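Local atomic coordinates of putative hydrolase (Campylobacter jejuni, PDB entry 3D6L), a protein that probably hydrolyses long-chain fatty acyl-CoA thioesters, working as a hexameric thioesterase of the hot dog fold. Residues 22-27 with 61-66; 88-93 with 100-105. All blocks are in the same frame, centred on the assembly; numbering follows the deposited sequence.

Interaction 1: residues 22-27 with 61-66; sequences GNIFGG and EPVFIG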
# COMPACT_ATOMS: atom_id res chain seq x y z
N GLY A 22 13.42 -11.37 1.52
CA GLY A 22 13.37 -11.18 0.06
C GLY A 22 12.42 -12.12 -0.68
O GLY A 22 12.22 -11.98 -1.89
N ASN A 23 11.85 -13.09 0.03
CA ASN A 23 10.80 -13.91 -0.54
C ASN A 23 9.45 -13.23 -0.39
O ASN A 23 9.30 -12.31 0.43
CB ASN A 23 10.77 -15.30 0.10
CG ASN A 23 12.07 -16.07 -0.13
OD1 ASN A 23 12.73 -15.91 -1.17
ND2 ASN A 23 12.43 -16.90 0.83
N ILE A 24 8.47 -13.67 -1.18
CA ILE A 24 7.12 -13.12 -1.06
C ILE A 24 6.54 -13.46 0.31
O ILE A 24 6.56 -14.62 0.75
CB ILE A 24 6.19 -13.60 -2.21
CG1 ILE A 24 6.71 -13.11 -3.57
CG2 ILE A 24 4.77 -13.11 -1.99
CD1 ILE A 24 6.87 -11.59 -3.72
N PHE A 25 6.06 -12.43 0.99
CA PHE A 25 5.56 -12.51 2.35
C PHE A 25 4.40 -13.50 2.46
O PHE A 25 3.46 -13.45 1.67
CB PHE A 25 5.18 -11.09 2.80
CG PHE A 25 4.55 -11.01 4.16
CD1 PHE A 25 3.41 -10.22 4.35
CD2 PHE A 25 5.10 -11.68 5.26
CE1 PHE A 25 2.81 -10.12 5.61
CE2 PHE A 25 4.50 -11.59 6.53
CZ PHE A 25 3.35 -10.80 6.70
N GLY A 26 4.49 -14.42 3.42
CA GLY A 26 3.47 -15.44 3.65
C GLY A 26 2.09 -14.86 3.90
O GLY A 26 1.09 -15.43 3.45
N GLY A 27 2.03 -13.74 4.62
CA GLY A 27 0.77 -13.02 4.87
C GLY A 27 0.06 -12.50 3.62
O GLY A 27 -1.18 -12.46 3.57
N GLU A 61 6.55 -24.30 -0.46
CA GLU A 61 7.64 -23.80 -1.26
C GLU A 61 7.66 -22.27 -1.20
O GLU A 61 6.59 -21.67 -1.09
CB GLU A 61 7.45 -24.29 -2.70
CG GLU A 61 8.71 -24.68 -3.44
CD GLU A 61 9.46 -25.84 -2.81
OE1 GLU A 61 8.80 -26.85 -2.43
OE2 GLU A 61 10.70 -25.73 -2.70
N PRO A 62 8.85 -21.65 -1.26
CA PRO A 62 8.96 -20.18 -1.32
C PRO A 62 8.30 -19.60 -2.57
O PRO A 62 8.26 -20.24 -3.63
CB PRO A 62 10.46 -19.92 -1.41
CG PRO A 62 11.12 -21.20 -0.99
CD PRO A 62 10.18 -22.30 -1.31
N VAL A 63 7.77 -18.39 -2.43
CA VAL A 63 7.23 -17.63 -3.56
C VAL A 63 8.19 -16.47 -3.83
O VAL A 63 8.69 -15.84 -2.88
CB VAL A 63 5.79 -17.13 -3.27
CG1 VAL A 63 5.22 -16.37 -4.45
CG2 VAL A 63 4.89 -18.30 -2.93
N PHE A 64 8.48 -16.21 -5.11
CA PHE A 64 9.40 -15.14 -5.50
C PHE A 64 8.71 -13.98 -6.21
O PHE A 64 7.61 -14.13 -6.76
CB PHE A 64 10.52 -15.67 -6.40
CG PHE A 64 11.29 -16.82 -5.81
CD1 PHE A 64 11.69 -17.89 -6.61
CD2 PHE A 64 11.63 -16.83 -4.45
CE1 PHE A 64 12.40 -18.96 -6.07
CE2 PHE A 64 12.34 -17.89 -3.90
CZ PHE A 64 12.72 -18.96 -4.71
N ILE A 65 9.38 -12.83 -6.20
CA ILE A 65 9.00 -11.68 -7.02
C ILE A 65 8.84 -12.14 -8.46
O ILE A 65 9.69 -12.86 -9.01
CB ILE A 65 10.06 -10.55 -6.93
CG1 ILE A 65 10.08 -9.94 -5.52
CG2 ILE A 65 9.81 -9.48 -7.99
CD1 ILE A 65 11.29 -9.08 -5.20
N GLY A 66 7.74 -11.73 -9.09
CA GLY A 66 7.52 -12.03 -10.50
C GLY A 66 6.63 -13.23 -10.77
O GLY A 66 6.04 -13.31 -11.85
O HOH W 1 11.68 -12.79 -4.29
O HOH W 2 7.63 -17.35 0.67
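I24 and V63 meet through both backbone and side chain. The amide N of I24 donates to the carbonyl O of V63 over 2.8 Å, and the N-H...O angle of 167° shows a nearly straight bond. This is the single direct hydrogen bond between residues 22-27 and 61-66, which run past each other in opposite directions without forming a regular strand pair. Two waters complete the polar link. One donates to G22 O (2.6 Å) and accepts from I65 N (3.0 Å); the other joins I24 O to V63 N in the same sense, with the bond to V63 N the longer.

The apolar part centres on I24. With chi1 at -62°, its CG1 stands beside its own backbone N, 3.7 Å from V63 CG1, while the branch tip CD1 extends to I65 CG1 at 4.0 Å. N23 adds an amide that lies alongside the F64 ring and points the same way, the two planes turned 46° apart, which excludes a parallel stack.

A second shell positions these groups: D67 accepts a hydrogen bond from F64 N through its carboxylate, G66 is tied by backbone bonding to A13, and I24 also packs on A13 and T18. N23 touches R48 of a second subunit and I65 touches P20 of a third, so the contact borders subunit interfaces of the hexamer. Within the chain it joins the loop entering helix 26-42, where F25 is the N-cap, to the connection between strands 48-58 and 68-78, with V63 resting on strand 100-115.

Interaction 2: residues 88-93 with 100-105; sequences EVTAQR and TSCINV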
# COMPACT_ATOMS: atom_id res chain seq x y z
N GLU A 88 -5.52 -24.33 -3.14
CA GLU A 88 -4.19 -24.71 -3.58
C GLU A 88 -3.61 -23.56 -4.37
O GLU A 88 -4.25 -23.03 -5.28
CB GLU A 88 -4.25 -25.96 -4.46
CG GLU A 88 -4.70 -27.21 -3.73
CD GLU A 88 -3.65 -27.76 -2.79
OE1 GLU A 88 -2.45 -27.43 -2.95
OE2 GLU A 88 -4.02 -28.53 -1.87
N VAL A 89 -2.38 -23.18 -4.03
CA VAL A 89 -1.72 -22.09 -4.70
C VAL A 89 -0.56 -22.63 -5.54
O VAL A 89 0.24 -23.43 -5.06
CB VAL A 89 -1.23 -21.02 -3.69
CG1 VAL A 89 -0.75 -19.78 -4.41
CG2 VAL A 89 -2.33 -20.67 -2.71
N THR A 90 -0.50 -22.20 -6.81
CA THR A 90 0.60 -22.54 -7.71
C THR A 90 1.35 -21.28 -8.15
O THR A 90 0.73 -20.24 -8.40
CB THR A 90 0.10 -23.29 -8.97
OG1 THR A 90 -0.62 -22.39 -9.82
CG2 THR A 90 -0.81 -24.46 -8.61
N ALA A 91 2.67 -21.35 -8.23
CA ALA A 91 3.47 -20.25 -8.77
C ALA A 91 3.99 -20.61 -10.16
O ALA A 91 4.58 -21.67 -10.36
CB ALA A 91 4.61 -19.89 -7.84
N GLN A 92 3.75 -19.72 -11.11
CA GLN A 92 4.28 -19.87 -12.46
C GLN A 92 5.50 -18.97 -12.61
O GLN A 92 5.44 -17.77 -12.34
CB GLN A 92 3.21 -19.51 -13.48
CG GLN A 92 3.45 -20.06 -14.86
CD GLN A 92 2.39 -19.61 -15.84
OE1 GLN A 92 1.18 -19.81 -15.61
NE2 GLN A 92 2.83 -18.99 -16.94
N ARG A 93 6.60 -19.56 -13.04
CA ARG A 93 7.93 -19.01 -12.84
C ARG A 93 8.78 -19.30 -14.07
O ARG A 93 8.65 -20.36 -14.68
CB ARG A 93 8.54 -19.70 -11.61
CG ARG A 93 9.85 -19.15 -11.11
CD ARG A 93 9.78 -18.92 -9.61
NE ARG A 93 9.98 -20.12 -8.82
CZ ARG A 93 9.48 -20.33 -7.60
NH1 ARG A 93 8.70 -19.43 -7.01
NH2 ARG A 93 9.76 -21.46 -6.96
N THR A 100 9.68 -22.32 -18.27
CA THR A 100 8.54 -22.08 -17.40
C THR A 100 8.29 -23.29 -16.51
O THR A 100 8.21 -24.42 -16.99
CB THR A 100 7.29 -21.74 -18.22
OG1 THR A 100 7.60 -20.66 -19.10
CG2 THR A 100 6.13 -21.32 -17.32
N SER A 101 8.21 -23.03 -15.21
CA SER A 101 7.93 -24.04 -14.20
C SER A 101 6.68 -23.62 -13.47
O SER A 101 6.46 -22.43 -13.21
CB SER A 101 9.07 -24.16 -13.18
OG SER A 101 10.32 -23.78 -13.74
N CYS A 102 5.86 -24.60 -13.12
CA CYS A 102 4.70 -24.38 -12.32
C CYS A 102 4.82 -25.18 -11.02
O CYS A 102 4.84 -26.41 -11.03
CB CYS A 102 3.45 -24.76 -13.10
SG CYS A 102 2.00 -24.73 -12.08
N ILE A 103 4.89 -24.46 -9.90
CA ILE A 103 5.18 -25.05 -8.60
C ILE A 103 4.00 -24.93 -7.65
O ILE A 103 3.52 -23.83 -7.41
CB ILE A 103 6.44 -24.40 -7.98
CG1 ILE A 103 7.59 -24.39 -9.01
CG2 ILE A 103 6.82 -25.09 -6.67
CD1 ILE A 103 8.98 -24.09 -8.45
N ASN A 104 3.54 -26.06 -7.12
CA ASN A 104 2.55 -26.06 -6.05
C ASN A 104 3.22 -25.51 -4.80
O ASN A 104 4.14 -26.11 -4.24
CB ASN A 104 1.97 -27.45 -5.81
CG ASN A 104 0.81 -27.45 -4.79
OD1 ASN A 104 0.15 -26.43 -4.55
ND2 ASN A 104 0.57 -28.61 -4.18
N VAL A 105 2.75 -24.34 -4.38
CA VAL A 105 3.55 -23.48 -3.54
C VAL A 105 2.99 -23.36 -2.12
O VAL A 105 3.76 -23.27 -1.16
CB VAL A 105 3.79 -22.13 -4.26
CG1 VAL A 105 2.72 -21.11 -3.93
CG2 VAL A 105 5.18 -21.62 -3.99
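V89 turns CG1 anti to its backbone N (chi1 -170°), which sets this methyl 3.7 Å from V105 CG1. The R93 chain also starts anti to its N but then bends at chi2 and chi3, and the guanidinium lies beside I103 CD1; the closest approach there is too short to be relied on at this resolution. The same guanidinium forms a salt bridge with D67 through NH1, a partner consistent with the bent path. Nearer the open end of the pair, Q92 CG and T100 CG2 meet at 3.8 Å.

The backbone evidence is an antiparallel ladder. A91 and I103 form a hydrogen-bonded pair, A91 N to I103 O at 2.7 Å and I103 N to A91 O at 2.8 Å, and R93 with S101 repeats the pattern, although the bond from R93 N is the more bent. V105 N donates to V89 O over 2.8 Å. T90 with N104 and Q92 with C102 are non-hydrogen-bonded pairs; on their face C102 SG lies 3.9 Å from T90 CB. A91, R93, S101 and I103 occupy the other face. V105 has a psi of -35°, and V89 is backbone-bonded to both V105 and T106, consistent with a classic beta bulge. E88 directs OE2 to S107.

The strand segments diverge from strict antiparallelism, at 149° between directions. They form one end of the hairpin of strands 82-94 and 100-115. Strand 68-78 pairs with the far side of 82-94, V89 touching I69 and Q92 touching I68, while V105 meets the 61-66 loop through E61 and V63.

Interaction 1 joins two loops by one direct backbone bond and two water bridges, whereas interaction 2 is a regular strand pairing with five direct bonds and roughly twice the buried area. Both are only partly buried. Interaction 1 lies beside other subunits; no other chain of the assembly touches the segments of interaction 2. Their centres are 12 Å apart, and they meet along the 61-66 loop: V63 CG2 lies 3.5 Å from V105 CG2, E61 N probably bonds V105 O, and the F64 ring packs against R93. D67 serves both: its OD1 accepts from F64 N and also forms the salt bridge with R93 NH1.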